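Local coordinates for protein novel immune-type receptor 11 (Ictalurus punctatus, PDB 2QTE) that probably acts as a cell-surface immune receptor of the NITR family, in which a variable-type immunoglobulin domain serves recognition, including that of allogeneic cells, at residues G82-E85 with D86-G89; G55-F58 with A59-F62; P43-F46 with V47-Y50. The protein carries 1 engineered substitution. All blocks are in the same frame, centred on the assembly; numbering follows the deposited sequence.

All three contacts are local ones within a single V-set immunoglobulin beta-sandwich, and along the chain they come in the order interaction 3, interaction 2, interaction 1. Interactions 3 and 2 are neighbours, their centres about 7 Å apart: strands 44-49 and 56-58 lie side by side in the larger sheet, and Phe58 packs on Val47. Interaction 1 stands apart, with centres about 17 Å from interaction 3 and about 18 Å from interaction 2, in the loop between strands 76-80 and 89-97 that leads from the smaller sheet to the larger. Together they mark a bulged strand that faces the second subunit, the turn leaving the edge strand, and the crossing between the two sheets.

Interaction 1: G82-E85 with D86-G89; sequences GARE and DDGG
Arg84 and Asp87 are tied together twice, backbone to side chain and backbone to backbone. The first hydrogen bond runs from Arg84 N to Asp87 OD2, at 2.8 Å and with an N-H...O angle of 166°; it is nearly straight, yet the donor stands well above the carboxylate plane, 54° out of it. Asp87 can fold back this way because its CG lies anti to its own carbonyl carbon (chi1 -69°), which carries the carboxylate toward the start of the turn. The second bond returns from Asp87 N to Arg84 O at 2.7 Å. One residue on, Gly88 N reaches Glu85 O at 3.0 Å, so two successive bonds spanning three residues wind the backbone into a short 3-10 turn. A water donates to Glu85 O at 3.0 Å and lies in weak reach of Gly88 O.

The remaining contacts are close ones of carbon with oxygen: Asp87 OD2 lies 3.3 Å from Ala83 CA, and Asp87 CB rests against Arg84 O.

As for charge, the buried Asp87 carboxylate is also met by Arg66 NH2 in a salt bridge through the same OD2, which would probably keep it ionised. This is the aspartate-arginine pair familiar from V-set domains.

The turn bridges the sandwich between strand 76-80 and strand 89-97. Tyr91, at the start of the latter, sends its hydroxyl back to Asp87 O in the tyrosine-corner arrangement, two residues ahead of the disulfide cysteine Cys93, while Ala83 pairs through its backbone with Gly14 and Glu15.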
loop_
_atom_site.group_PDB
_atom_site.type_symbol
_atom_site.label_atom_id
_atom_site.label_comp_id
_atom_site.label_asym_id
_atom_site.label_seq_id
_atom_site.Cartn_x
_atom_site.Cartn_y
_atom_site.Cartn_z
ATOM N N GLY A 82 -8.331 18.778 -14.323
ATOM C CA GLY A 82 -7.088 19.489 -14.690
ATOM C C GLY A 82 -5.816 18.862 -14.157
ATOM O O GLY A 82 -5.092 19.491 -13.376
ATOM N N ALA A 83 -5.530 17.624 -14.589
ATOM C CA ALA A 83 -4.327 16.844 -14.156
ATOM C C ALA A 83 -2.975 17.565 -14.321
ATOM O O ALA A 83 -2.762 18.295 -15.317
ATOM C CB ALA A 83 -4.304 15.508 -14.899
ATOM N N ARG A 84 -2.079 17.406 -13.351
ATOM C CA ARG A 84 -0.721 17.918 -13.533
ATOM C C ARG A 84 0.322 16.836 -13.289
ATOM O O ARG A 84 0.029 15.799 -12.653
ATOM C CB ARG A 84 -0.434 19.222 -12.782
ATOM C CG ARG A 84 -0.430 19.240 -11.254
ATOM C CD ARG A 84 -0.702 20.705 -10.737
ATOM N NE ARG A 84 -1.691 21.401 -11.590
ATOM C CZ ARG A 84 -2.279 22.578 -11.330
ATOM N NH1 ARG A 84 -2.051 23.258 -10.201
ATOM N NH2 ARG A 84 -3.124 23.065 -12.215
ATOM N N GLU A 85 1.524 17.059 -13.840
ATOM C CA GLU A 85 2.583 16.043 -13.765
ATOM C C GLU A 85 2.690 15.372 -12.375
ATOM O O GLU A 85 2.793 14.147 -12.272
ATOM C CB GLU A 85 3.921 16.665 -14.114
ATOM C CG GLU A 85 4.039 17.015 -15.596
ATOM C CD GLU A 85 5.454 17.415 -15.942
ATOM O OE1 GLU A 85 6.365 16.589 -15.682
ATOM O OE2 GLU A 85 5.647 18.564 -16.425
ATOM N N ASP A 86 2.641 16.152 -11.313
ATOM C CA ASP A 86 2.846 15.577 -9.973
ATOM C C ASP A 86 1.652 14.741 -9.463
ATOM O O ASP A 86 1.709 14.151 -8.364
ATOM C CB ASP A 86 3.197 16.661 -8.981
ATOM C CG ASP A 86 4.421 17.429 -9.387
ATOM O OD1 ASP A 86 4.256 18.581 -9.798
ATOM O OD2 ASP A 86 5.542 16.876 -9.337
ATOM N N ASP A 87 0.580 14.673 -10.242
ATOM C CA ASP A 87 -0.544 13.774 -9.913
ATOM C C ASP A 87 -0.176 12.329 -10.256
ATOM O O ASP A 87 -0.800 11.357 -9.751
ATOM C CB ASP A 87 -1.827 14.105 -10.700
ATOM C CG ASP A 87 -2.474 15.410 -10.293
ATOM O OD1 ASP A 87 -2.297 15.911 -9.161
ATOM O OD2 ASP A 87 -3.159 15.967 -11.168
ATOM N N GLY A 88 0.809 12.179 -11.144
ATOM C CA GLY A 88 1.243 10.833 -11.594
ATOM C C GLY A 88 1.570 9.938 -10.390
ATOM O O GLY A 88 2.032 10.409 -9.394
ATOM N N GLY A 89 1.300 8.640 -10.465
ATOM C CA GLY A 89 1.674 7.743 -9.363
ATOM C C GLY A 89 0.678 6.614 -9.284
ATOM O O GLY A 89 -0.103 6.435 -10.207
HETATM O O HOH W 1 4.477 12.519 -10.380
#

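Interaction 2: G55-F58 with A59-F62; sequences GYKF and AEGF
Lys57 NZ is gripped by two oxygens, one from the backbone and one from Glu60. The shorter bond goes to Phe58 O at 3.1 Å, with the ammonium nearly in line with the carbonyl (C=O...N angle 168°). The other, to Glu60 OE2 at 3.3 Å, is a salt bridge whose hydrogen bond is weak. The lysine chain runs extended until its last torsion, which bends (chi4 -70°) and turns the ammonium back to face the end of the Phe58 carbonyl; Glu60 bends at its second torsion to bring its carboxylate in from the other end. With an alanine in place of Lys57, Phe58 O and the Glu60 carboxylate would probably lose their shared cation, and the glutamate would be set freer to swing toward solvent.

The aromatic part of the contact joins Phe58 and Phe62. Phe58 CD1 meets Phe62 CD2 at 3.9 Å, and the two rings, with centroids 5.8 Å apart, are inclined to each other by 35°. Both also make edge-to-face contact with Phe46 of strand 44-49, and both pack on Phe67, so the pair belongs to a larger aromatic cluster.

A type II beta turn from Ala59 to Phe62 brings the phenylalanine round, closed by Phe62 N to Ala59 O at 3.0 Å. Gly61 takes the third position with positive phi, as is usual in this turn type. The whole is the exit from strand 56-58, the C'' edge strand characteristic of V-set immunoglobulin domains, on its way to strand 67-71.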
loop_
_atom_site.group_PDB
_atom_site.type_symbol
_atom_site.label_atom_id
_atom_site.label_comp_id
_atom_site.label_asym_id
_atom_site.label_seq_id
_atom_site.Cartn_x
_atom_site.Cartn_y
_atom_site.Cartn_z
ATOM N N GLY A 55 -19.502 12.525 1.790
ATOM C CA GLY A 55 -19.184 11.083 1.855
ATOM C C GLY A 55 -17.696 10.758 2.024
ATOM O O GLY A 55 -17.313 9.605 2.079
ATOM N N TYR A 56 -16.834 11.768 2.090
ATOM C CA TYR A 56 -15.417 11.487 2.013
ATOM C C TYR A 56 -14.612 12.652 2.574
ATOM O O TYR A 56 -15.104 13.791 2.591
ATOM C CB TYR A 56 -15.043 11.202 0.561
ATOM C CG TYR A 56 -15.287 12.363 -0.416
ATOM C CD1 TYR A 56 -14.299 13.321 -0.683
ATOM C CD2 TYR A 56 -16.521 12.495 -1.088
ATOM C CE1 TYR A 56 -14.564 14.374 -1.622
ATOM C CE2 TYR A 56 -16.767 13.517 -1.971
ATOM C CZ TYR A 56 -15.792 14.480 -2.227
ATOM O OH TYR A 56 -16.093 15.493 -3.150
ATOM N N LYS A 57 -13.381 12.372 3.000
ATOM C CA LYS A 57 -12.546 13.373 3.648
ATOM C C LYS A 57 -11.101 13.140 3.298
ATOM O O LYS A 57 -10.557 12.059 3.566
ATOM C CB LYS A 57 -12.744 13.309 5.188
ATOM C CG LYS A 57 -12.098 14.414 5.983
ATOM C CD LYS A 57 -11.853 14.007 7.437
ATOM C CE LYS A 57 -10.974 15.076 8.106
ATOM N NZ LYS A 57 -9.557 15.074 7.594
ATOM N N PHE A 58 -10.465 14.153 2.730
ATOM C CA PHE A 58 -9.038 14.101 2.405
ATOM C C PHE A 58 -8.138 14.160 3.605
ATOM O O PHE A 58 -8.546 14.592 4.669
ATOM C CB PHE A 58 -8.628 15.203 1.384
ATOM C CG PHE A 58 -9.148 14.938 0.009
ATOM C CD1 PHE A 58 -8.473 14.101 -0.833
ATOM C CD2 PHE A 58 -10.357 15.477 -0.397
ATOM C CE1 PHE A 58 -8.990 13.803 -2.104
ATOM C CE2 PHE A 58 -10.870 15.216 -1.665
ATOM C CZ PHE A 58 -10.189 14.357 -2.504
ATOM N N ALA A 59 -6.894 13.743 3.424
ATOM C CA ALA A 59 -5.941 13.764 4.522
ATOM C C ALA A 59 -5.889 15.189 4.983
ATOM O O ALA A 59 -5.995 16.115 4.175
ATOM C CB ALA A 59 -4.572 13.317 4.069
ATOM N N GLU A 60 -5.748 15.355 6.292
ATOM C CA GLU A 60 -5.610 16.652 6.915
ATOM C C GLU A 60 -4.457 17.351 6.193
ATOM O O GLU A 60 -3.424 16.720 5.928
ATOM C CB GLU A 60 -5.265 16.440 8.396
ATOM C CG GLU A 60 -5.408 17.676 9.245
ATOM C CD GLU A 60 -6.819 17.857 9.816
ATOM O OE1 GLU A 60 -7.000 18.864 10.548
ATOM O OE2 GLU A 60 -7.727 17.006 9.548
ATOM N N GLY A 61 -4.633 18.627 5.841
ATOM C CA GLY A 61 -3.522 19.381 5.258
ATOM C C GLY A 61 -3.197 19.009 3.821
ATOM O O GLY A 61 -2.165 19.434 3.269
ATOM N N PHE A 62 -4.052 18.197 3.203
ATOM C CA PHE A 62 -4.064 18.160 1.743
ATOM C C PHE A 62 -4.712 19.435 1.193
ATOM O O PHE A 62 -5.896 19.689 1.421
ATOM C CB PHE A 62 -4.775 16.925 1.178
ATOM C CG PHE A 62 -4.512 16.750 -0.277
ATOM C CD1 PHE A 62 -3.189 16.704 -0.739
ATOM C CD2 PHE A 62 -5.567 16.690 -1.204
ATOM C CE1 PHE A 62 -2.891 16.602 -2.113
ATOM C CE2 PHE A 62 -5.303 16.549 -2.584
ATOM C CZ PHE A 62 -3.962 16.504 -3.047
#

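Interaction 3: P43-F46 with V47-Y50; sequences PQYF and VRYY
A classic beta bulge interrupts strand 44-49 at Phe46 and Val47, both of which face Trp34 of strand 32-37. Phe46 has a helix-like psi (-52°) there, and this extra residue breaks the usual alternation: the two consecutive side chains go to the same face, into the sandwich, where each packs on Leu78. Their own contact is Phe46 CD2 against Val47 CG1 at 3.8 Å, the ring crossing the valine at a slant.

On the other face the bulge has a matching effect. Tyr45 and Arg48, three apart, come to lie on one side, and the arginine chain starts at the edge of the phenol with CB, and rises off the ring plane as it runs on toward the hydroxyl. Arg48 CB sits near the ring plane, 3.5 Å from Tyr45 CE1, and Arg48 CD approaches Tyr45 OH to 3.2 Å. With Arg48 CG between the backbone N and the carbonyl carbon (chi1 62°) and the chain extended from there to NE, the guanidinium is carried past the end of the ring; the two planes are 47° apart. Tyr45 OH lies at the guanidinium edge, 3.0 Å from Arg48 NE. A water accepts from Arg48 NE at 3.1 Å and lies beside the phenol oxygen as well.

Ile100 of the second subunit packs on Tyr45, and Ile99 of that subunit on Arg48. The strand is thus two-sided, with hydrocarbon sealing the core behind and a hydrated phenol-guanidinium pair in front, where the positive charge would probably polarise the tyrosine hydroxyl.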
loop_
_atom_site.group_PDB
_atom_site.type_symbol
_atom_site.label_atom_id
_atom_site.label_comp_id
_atom_site.label_asym_id
_atom_site.label_seq_id
_atom_site.Cartn_x
_atom_site.Cartn_y
_atom_site.Cartn_z
ATOM N N PRO A 43 3.714 4.394 0.198
ATOM C CA PRO A 43 2.340 4.885 0.055
ATOM C C PRO A 43 1.747 5.537 1.308
ATOM O O PRO A 43 2.121 5.190 2.419
ATOM C CB PRO A 43 1.501 3.601 -0.195
ATOM C CG PRO A 43 2.473 2.557 -0.466
ATOM C CD PRO A 43 3.725 2.934 0.212
ATOM N N GLN A 44 0.761 6.412 1.117
ATOM C CA GLN A 44 0.137 7.120 2.224
ATOM C C GLN A 44 -1.369 7.224 2.040
ATOM O O GLN A 44 -1.808 7.501 0.972
ATOM C CB GLN A 44 0.632 8.549 2.197
ATOM C CG GLN A 44 1.582 8.923 3.269
ATOM C CD GLN A 44 2.038 10.302 2.995
ATOM O OE1 GLN A 44 2.830 10.512 2.079
ATOM N NE2 GLN A 44 1.453 11.284 3.697
ATOM N N TYR A 45 -2.125 7.105 3.118
ATOM C CA TYR A 45 -3.536 7.465 3.149
ATOM C C TYR A 45 -3.770 8.852 2.549
ATOM O O TYR A 45 -3.136 9.836 2.945
ATOM C CB TYR A 45 -4.043 7.420 4.613
ATOM C CG TYR A 45 -5.186 8.368 4.947
ATOM C CD1 TYR A 45 -6.465 8.151 4.460
ATOM C CD2 TYR A 45 -4.989 9.459 5.785
ATOM C CE1 TYR A 45 -7.500 9.034 4.784
ATOM C CE2 TYR A 45 -6.006 10.320 6.106
ATOM C CZ TYR A 45 -7.255 10.105 5.597
ATOM O OH TYR A 45 -8.276 10.988 5.928
ATOM N N PHE A 46 -4.692 8.896 1.587
ATOM C CA PHE A 46 -4.938 10.067 0.762
ATOM C C PHE A 46 -6.276 10.668 1.054
ATOM O O PHE A 46 -6.391 11.877 1.275
ATOM C CB PHE A 46 -4.820 9.683 -0.734
ATOM C CG PHE A 46 -4.949 10.830 -1.667
ATOM C CD1 PHE A 46 -4.216 11.980 -1.463
ATOM C CD2 PHE A 46 -5.792 10.762 -2.773
ATOM C CE1 PHE A 46 -4.344 13.070 -2.337
ATOM C CE2 PHE A 46 -5.922 11.837 -3.651
ATOM C CZ PHE A 46 -5.180 12.972 -3.442
ATOM N N VAL A 47 -7.312 9.828 1.016
ATOM C CA VAL A 47 -8.694 10.274 1.224
ATOM C C VAL A 47 -9.512 9.087 1.707
ATOM O O VAL A 47 -9.360 8.021 1.185
ATOM C CB VAL A 47 -9.323 10.938 -0.062
ATOM C CG1 VAL A 47 -9.241 10.039 -1.276
ATOM C CG2 VAL A 47 -10.747 11.345 0.163
ATOM N N ARG A 48 -10.338 9.274 2.733
ATOM C CA ARG A 48 -11.118 8.189 3.298
ATOM C C ARG A 48 -12.615 8.399 3.132
ATOM O O ARG A 48 -13.093 9.516 2.962
ATOM C CB ARG A 48 -10.774 7.914 4.776
ATOM C CG ARG A 48 -11.043 9.054 5.708
ATOM C CD ARG A 48 -10.319 8.825 7.054
ATOM N NE ARG A 48 -10.334 10.022 7.901
ATOM C CZ ARG A 48 -11.239 10.282 8.835
ATOM N NH1 ARG A 48 -11.151 11.406 9.539
ATOM N NH2 ARG A 48 -12.226 9.423 9.070
ATOM N N TYR A 49 -13.348 7.301 3.164
ATOM C CA TYR A 49 -14.794 7.390 3.282
ATOM C C TYR A 49 -15.136 8.076 4.603
ATOM O O TYR A 49 -14.428 7.934 5.606
ATOM C CB TYR A 49 -15.414 6.000 3.203
ATOM C CG TYR A 49 -16.888 6.031 3.392
ATOM C CD1 TYR A 49 -17.437 6.123 4.676
ATOM C CD2 TYR A 49 -17.747 6.010 2.287
ATOM C CE1 TYR A 49 -18.810 6.181 4.867
ATOM C CE2 TYR A 49 -19.127 6.045 2.453
ATOM C CZ TYR A 49 -19.650 6.130 3.760
ATOM O OH TYR A 49 -21.011 6.181 3.944
ATOM N N TYR A 50 -16.195 8.884 4.600
ATOM C CA TYR A 50 -16.425 9.729 5.760
ATOM C C TYR A 50 -17.905 10.039 5.993
ATOM O O TYR A 50 -18.666 10.242 5.061
ATOM C CB TYR A 50 -15.552 10.998 5.670
ATOM C CG TYR A 50 -15.671 11.911 6.868
ATOM C CD1 TYR A 50 -16.414 13.099 6.787
ATOM C CD2 TYR A 50 -15.061 11.590 8.091
ATOM C CE1 TYR A 50 -16.535 13.951 7.882
ATOM C CE2 TYR A 50 -15.171 12.447 9.198
ATOM C CZ TYR A 50 -15.925 13.614 9.081
ATOM O OH TYR A 50 -16.061 14.472 10.152
HETATM O O HOH W 2 -8.311 12.324 7.940
#